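Local atomic coordinates of AP endonuclease, family 2 (Brucella melitensis biovar Abortus, PDB entry 3NGF), a protein that probably interconverts hydroxypyruvate and tartronate semialdehyde as a manganese-binding hydroxypyruvate isomerase of the hyi family, built on a xylose isomerase-like TIM barrel. Residues 81-92 and 125-136. Residues are numbered along the deposited sequence; the frame is centred on the assembly and turned at random.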
loop_
_atom_site.group_PDB
_atom_site.type_symbol
_atom_site.label_atom_id
_atom_site.label_comp_id
_atom_site.label_asym_id
_atom_site.label_seq_id
_atom_site.Cartn_x
_atom_site.Cartn_y
_atom_site.Cartn_z
ATOM N N MET A 81 1.165 12.951 7.002
ATOM C CA MET A 81 1.268 14.413 6.985
ATOM C C MET A 81 1.674 15.001 5.637
ATOM O O MET A 81 1.884 16.220 5.539
ATOM C CB MET A 81 2.280 14.848 8.025
ATOM C CG MET A 81 3.685 14.467 7.643
ATOM S SD MET A 81 4.689 14.344 9.112
ATOM C CE MET A 81 4.019 12.867 9.883
ATOM N N ALA A 82 1.759 14.173 4.595
ATOM C CA ALA A 82 2.234 14.657 3.266
ATOM C C ALA A 82 1.445 15.861 2.748
ATOM O O ALA A 82 2.016 16.716 2.077
ATOM C CB ALA A 82 2.238 13.563 2.209
ATOM N N ALA A 83 0.159 15.958 3.099
ATOM C CA ALA A 83 -0.689 17.061 2.611
ATOM C C ALA A 83 -0.977 18.137 3.657
ATOM O O ALA A 83 -1.904 18.913 3.474
ATOM C CB ALA A 83 -2.033 16.512 2.041
ATOM N N ILE A 84 -0.209 18.190 4.744
ATOM C CA ILE A 84 -0.491 19.144 5.828
ATOM C C ILE A 84 0.561 20.241 5.885
ATOM O O ILE A 84 1.697 20.016 6.316
ATOM C CB ILE A 84 -0.605 18.433 7.191
ATOM C CG1 ILE A 84 -1.780 17.436 7.166
ATOM C CG2 ILE A 84 -0.809 19.432 8.313
ATOM C CD1 ILE A 84 -2.003 16.671 8.488
ATOM N N SER A 85 0.175 21.441 5.458
ATOM C CA SER A 85 1.090 22.578 5.455
ATOM C C SER A 85 1.695 22.786 6.830
ATOM O O SER A 85 1.000 22.686 7.852
ATOM C CB SER A 85 0.373 23.850 5.021
ATOM O OG SER A 85 1.283 24.940 4.991
ATOM N N GLY A 86 2.996 23.063 6.853
ATOM C CA GLY A 86 3.709 23.306 8.102
ATOM C C GLY A 86 4.447 22.119 8.685
ATOM O O GLY A 86 5.276 22.309 9.578
ATOM N N ARG A 87 4.163 20.904 8.187
ATOM C CA ARG A 87 4.829 19.699 8.661
ATOM C C ARG A 87 5.879 19.170 7.676
ATOM O O ARG A 87 6.257 18.015 7.726
ATOM C CB ARG A 87 3.773 18.647 9.003
ATOM C CG ARG A 87 2.878 19.172 10.129
ATOM C CD ARG A 87 1.892 18.167 10.598
ATOM N NE ARG A 87 2.500 17.048 11.310
ATOM C CZ ARG A 87 1.780 16.093 11.884
ATOM N NH1 ARG A 87 0.448 16.163 11.849
ATOM N NH2 ARG A 87 2.384 15.076 12.496
ATOM N N GLU A 88 6.385 20.047 6.820
ATOM C CA GLU A 88 7.270 19.635 5.751
ATOM C C GLU A 88 8.618 19.101 6.243
ATOM O O GLU A 88 9.081 18.075 5.738
ATOM C CB GLU A 88 7.479 20.765 4.733
ATOM C CG GLU A 88 6.215 21.195 4.026
ATOM C CD GLU A 88 5.497 22.374 4.710
ATOM O OE1 GLU A 88 5.865 22.772 5.843
ATOM O OE2 GLU A 88 4.558 22.910 4.082
ATOM N N GLN A 89 9.245 19.774 7.215
ATOM C CA GLN A 89 10.544 19.301 7.713
ATOM C C GLN A 89 10.348 17.939 8.364
ATOM O O GLN A 89 11.149 17.028 8.168
ATOM C CB GLN A 89 11.171 20.270 8.704
ATOM C CG GLN A 89 12.563 19.872 9.107
ATOM C CD GLN A 89 13.577 20.010 7.987
ATOM O OE1 GLN A 89 13.877 21.117 7.556
ATOM N NE2 GLN A 89 14.133 18.880 7.531
ATOM N N GLU A 90 9.264 17.802 9.115
ATOM C CA GLU A 90 8.882 16.515 9.694
ATOM C C GLU A 90 8.721 15.425 8.626
ATOM O O GLU A 90 9.291 14.332 8.729
ATOM C CB GLU A 90 7.579 16.669 10.475
ATOM C CG GLU A 90 7.172 15.430 11.242
ATOM C CD GLU A 90 5.817 15.588 11.923
ATOM O OE1 GLU A 90 5.290 16.744 11.967
ATOM O OE2 GLU A 90 5.309 14.561 12.436
ATOM N N PHE A 91 7.966 15.730 7.578
ATOM C CA PHE A 91 7.824 14.799 6.473
ATOM C C PHE A 91 9.186 14.413 5.853
ATOM O O PHE A 91 9.450 13.215 5.609
ATOM C CB PHE A 91 6.887 15.343 5.390
ATOM C CG PHE A 91 6.709 14.379 4.245
ATOM C CD1 PHE A 91 5.743 13.376 4.302
ATOM C CD2 PHE A 91 7.557 14.438 3.147
ATOM C CE1 PHE A 91 5.620 12.442 3.247
ATOM C CE2 PHE A 91 7.454 13.545 2.111
ATOM C CZ PHE A 91 6.481 12.528 2.165
ATOM N N ARG A 92 10.030 15.410 5.616
ATOM C CA ARG A 92 11.369 15.209 5.047
ATOM C C ARG A 92 12.259 14.337 5.927
ATOM O O ARG A 92 12.921 13.398 5.436
ATOM C CB ARG A 92 12.056 16.541 4.769
ATOM C CG ARG A 92 11.360 17.323 3.646
ATOM C CD ARG A 92 11.911 18.766 3.456
ATOM N NE ARG A 92 11.326 19.310 2.238
ATOM C CZ ARG A 92 11.976 19.863 1.226
ATOM N NH1 ARG A 92 13.294 20.077 1.275
ATOM N NH2 ARG A 92 11.281 20.241 0.159
ATOM N N CYS A 125 -3.328 22.317 0.899
ATOM C CA CYS A 125 -3.037 20.897 1.084
ATOM C C CYS A 125 -2.447 20.246 -0.161
ATOM O O CYS A 125 -1.477 19.471 -0.072
ATOM C CB CYS A 125 -4.296 20.121 1.501
ATOM S SG CYS A 125 -4.894 20.482 3.183
ATOM N N GLU A 126 -3.048 20.544 -1.307
ATOM C CA GLU A 126 -2.580 20.009 -2.580
ATOM C C GLU A 126 -1.191 20.529 -2.916
ATOM O O GLU A 126 -0.373 19.781 -3.410
ATOM C CB GLU A 126 -3.552 20.328 -3.704
ATOM C CG GLU A 126 -4.893 19.631 -3.550
ATOM C CD GLU A 126 -5.869 19.916 -4.673
ATOM O OE1 GLU A 126 -5.504 20.663 -5.628
ATOM O OE2 GLU A 126 -7.026 19.409 -4.601
ATOM N N GLU A 127 -0.943 21.807 -2.639
ATOM C CA GLU A 127 0.377 22.397 -2.838
ATOM C C GLU A 127 1.439 21.719 -1.978
ATOM O O GLU A 127 2.542 21.441 -2.454
ATOM C CB GLU A 127 0.350 23.914 -2.577
ATOM C CG GLU A 127 -0.169 24.666 -3.779
ATOM C CD GLU A 127 -0.325 26.148 -3.567
ATOM O OE1 GLU A 127 -0.081 26.651 -2.440
ATOM O OE2 GLU A 127 -0.711 26.810 -4.555
ATOM N N THR A 128 1.088 21.434 -0.730
ATOM C CA THR A 128 2.024 20.808 0.214
ATOM C C THR A 128 2.280 19.355 -0.184
ATOM O O THR A 128 3.423 18.881 -0.134
ATOM C CB THR A 128 1.504 20.943 1.657
ATOM O OG1 THR A 128 1.528 22.335 2.045
ATOM C CG2 THR A 128 2.340 20.089 2.609
ATOM N N PHE A 129 1.219 18.669 -0.608
ATOM C CA PHE A 129 1.334 17.313 -1.173
ATOM C C PHE A 129 2.363 17.267 -2.299
ATOM O O PHE A 129 3.252 16.414 -2.296
ATOM C CB PHE A 129 -0.038 16.833 -1.679
ATOM C CG PHE A 129 -0.009 15.485 -2.381
ATOM C CD1 PHE A 129 -0.321 14.327 -1.694
ATOM C CD2 PHE A 129 0.277 15.381 -3.728
ATOM C CE1 PHE A 129 -0.328 13.096 -2.326
ATOM C CE2 PHE A 129 0.270 14.115 -4.358
ATOM C CZ PHE A 129 -0.024 12.993 -3.638
ATOM N N ILE A 130 2.254 18.199 -3.248
ATOM C CA ILE A 130 3.156 18.250 -4.410
ATOM C C ILE A 130 4.604 18.463 -3.960
ATOM O O ILE A 130 5.526 17.754 -4.389
ATOM C CB ILE A 130 2.684 19.337 -5.435
ATOM C CG1 ILE A 130 1.381 18.881 -6.096
ATOM C CG2 ILE A 130 3.749 19.607 -6.493
ATOM C CD1 ILE A 130 0.620 19.934 -6.821
ATOM N N GLU A 131 4.818 19.415 -3.052
ATOM C CA GLU A 131 6.163 19.674 -2.592
ATOM C C GLU A 131 6.746 18.462 -1.904
ATOM O O GLU A 131 7.926 18.140 -2.125
ATOM C CB GLU A 131 6.224 20.847 -1.619
ATOM C CG GLU A 131 5.893 22.191 -2.264
ATOM C CD GLU A 131 6.659 22.523 -3.548
ATOM O OE1 GLU A 131 7.820 22.098 -3.755
ATOM O OE2 GLU A 131 6.080 23.278 -4.371
ATOM N N ASN A 132 5.948 17.823 -1.050
ATOM C CA ASN A 132 6.438 16.683 -0.266
ATOM C C ASN A 132 6.734 15.443 -1.121
ATOM O O ASN A 132 7.765 14.748 -0.951
ATOM C CB ASN A 132 5.478 16.350 0.896
ATOM C CG ASN A 132 5.669 17.283 2.106
ATOM O OD1 ASN A 132 6.788 17.771 2.379
ATOM N ND2 ASN A 132 4.581 17.526 2.844
ATOM N N PHE A 133 5.830 15.174 -2.052
ATOM C CA PHE A 133 5.996 14.067 -3.004
ATOM C C PHE A 133 7.169 14.322 -3.931
ATOM O O PHE A 133 7.907 13.411 -4.246
ATOM C CB PHE A 133 4.680 13.780 -3.759
ATOM C CG PHE A 133 3.861 12.683 -3.103
ATOM C CD1 PHE A 133 3.253 12.869 -1.862
ATOM C CD2 PHE A 133 3.773 11.445 -3.692
ATOM C CE1 PHE A 133 2.554 11.840 -1.238
ATOM C CE2 PHE A 133 3.070 10.426 -3.097
ATOM C CZ PHE A 133 2.468 10.609 -1.863
ATOM N N ARG A 134 7.372 15.560 -4.370
ATOM C CA ARG A 134 8.572 15.850 -5.168
ATOM C C ARG A 134 9.864 15.606 -4.390
ATOM O O ARG A 134 10.830 15.034 -4.951
ATOM C CB ARG A 134 8.556 17.282 -5.690
ATOM C CG ARG A 134 7.621 17.490 -6.837
ATOM C CD ARG A 134 7.560 18.952 -7.276
ATOM N NE ARG A 134 6.628 19.110 -8.392
ATOM C CZ ARG A 134 6.198 20.274 -8.871
ATOM N NH1 ARG A 134 6.586 21.437 -8.326
ATOM N NH2 ARG A 134 5.356 20.284 -9.888
ATOM N N TYR A 135 9.898 16.040 -3.124
ATOM C CA TYR A 135 11.072 15.825 -2.266
ATOM C C TYR A 135 11.311 14.322 -2.118
ATOM O O TYR A 135 12.420 13.835 -2.309
ATOM C CB TYR A 135 10.908 16.447 -0.883
ATOM C CG TYR A 135 12.079 16.151 0.034
ATOM C CD1 TYR A 135 13.222 16.970 0.032
ATOM C CD2 TYR A 135 12.065 15.047 0.876
ATOM C CE1 TYR A 135 14.294 16.690 0.852
ATOM C CE2 TYR A 135 13.125 14.762 1.686
ATOM C CZ TYR A 135 14.250 15.576 1.672
ATOM O OH TYR A 135 15.304 15.261 2.496
ATOM N N ALA A 136 10.258 13.572 -1.813
ATOM C CA ALA A 136 10.413 12.136 -1.615
ATOM C C ALA A 136 10.915 11.462 -2.901
ATOM O O ALA A 136 11.776 10.593 -2.857
ATOM C CB ALA A 136 9.062 11.517 -1.170
HETATM O O HOH W 1 3.814 18.404 5.410
HETATM O O HOH W 2 8.628 19.479 1.271
#
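Asn132 on helix 122-140 packs against Phe91 and the loop that leads into its helix, joining two consecutive outer helices of the TIM barrel, 88-104 and 122-140. The short segments 88-92 and 125-136 run in the same general direction, 28° apart. The tight part centres on the buried Asn132 amide. Its ND2 donates a nearly straight bond of 2.8 Å to Ala82 O, which lies in the amide plane, although the donor stands above the plane of that carbonyl. ND2 also donates to a water that in turn bonds Met81 O and Ile84 O, so one side chain grips the turn 81-84 at three carbonyls, one directly and two through water. The amide stacks on the Phe91 ring, their planes 28° apart, with Asn132 CB over the ring face. Deeper still, Ala82 CB touches the edge of the Phe133 ring at CE1, and Phe133 in turn packs on strand 146-149 of the barrel wall. Ala83 nestles against Cys125 and Phe129, its CB 4.2 Å from Phe129 CB.

Toward solvent the contact is carried by partly exposed Arg92 and Tyr135 and by water. Arg92, extended from CG to NE, lies across Tyr135, with CG over the ring centre and the guanidinium tilted 31° from the ring, its NH1 3.3 Å from Tyr135 CD1. A second water links the two helices here, accepting from Arg92 NE and donating to Asn132 OD1 at 2.7 Å.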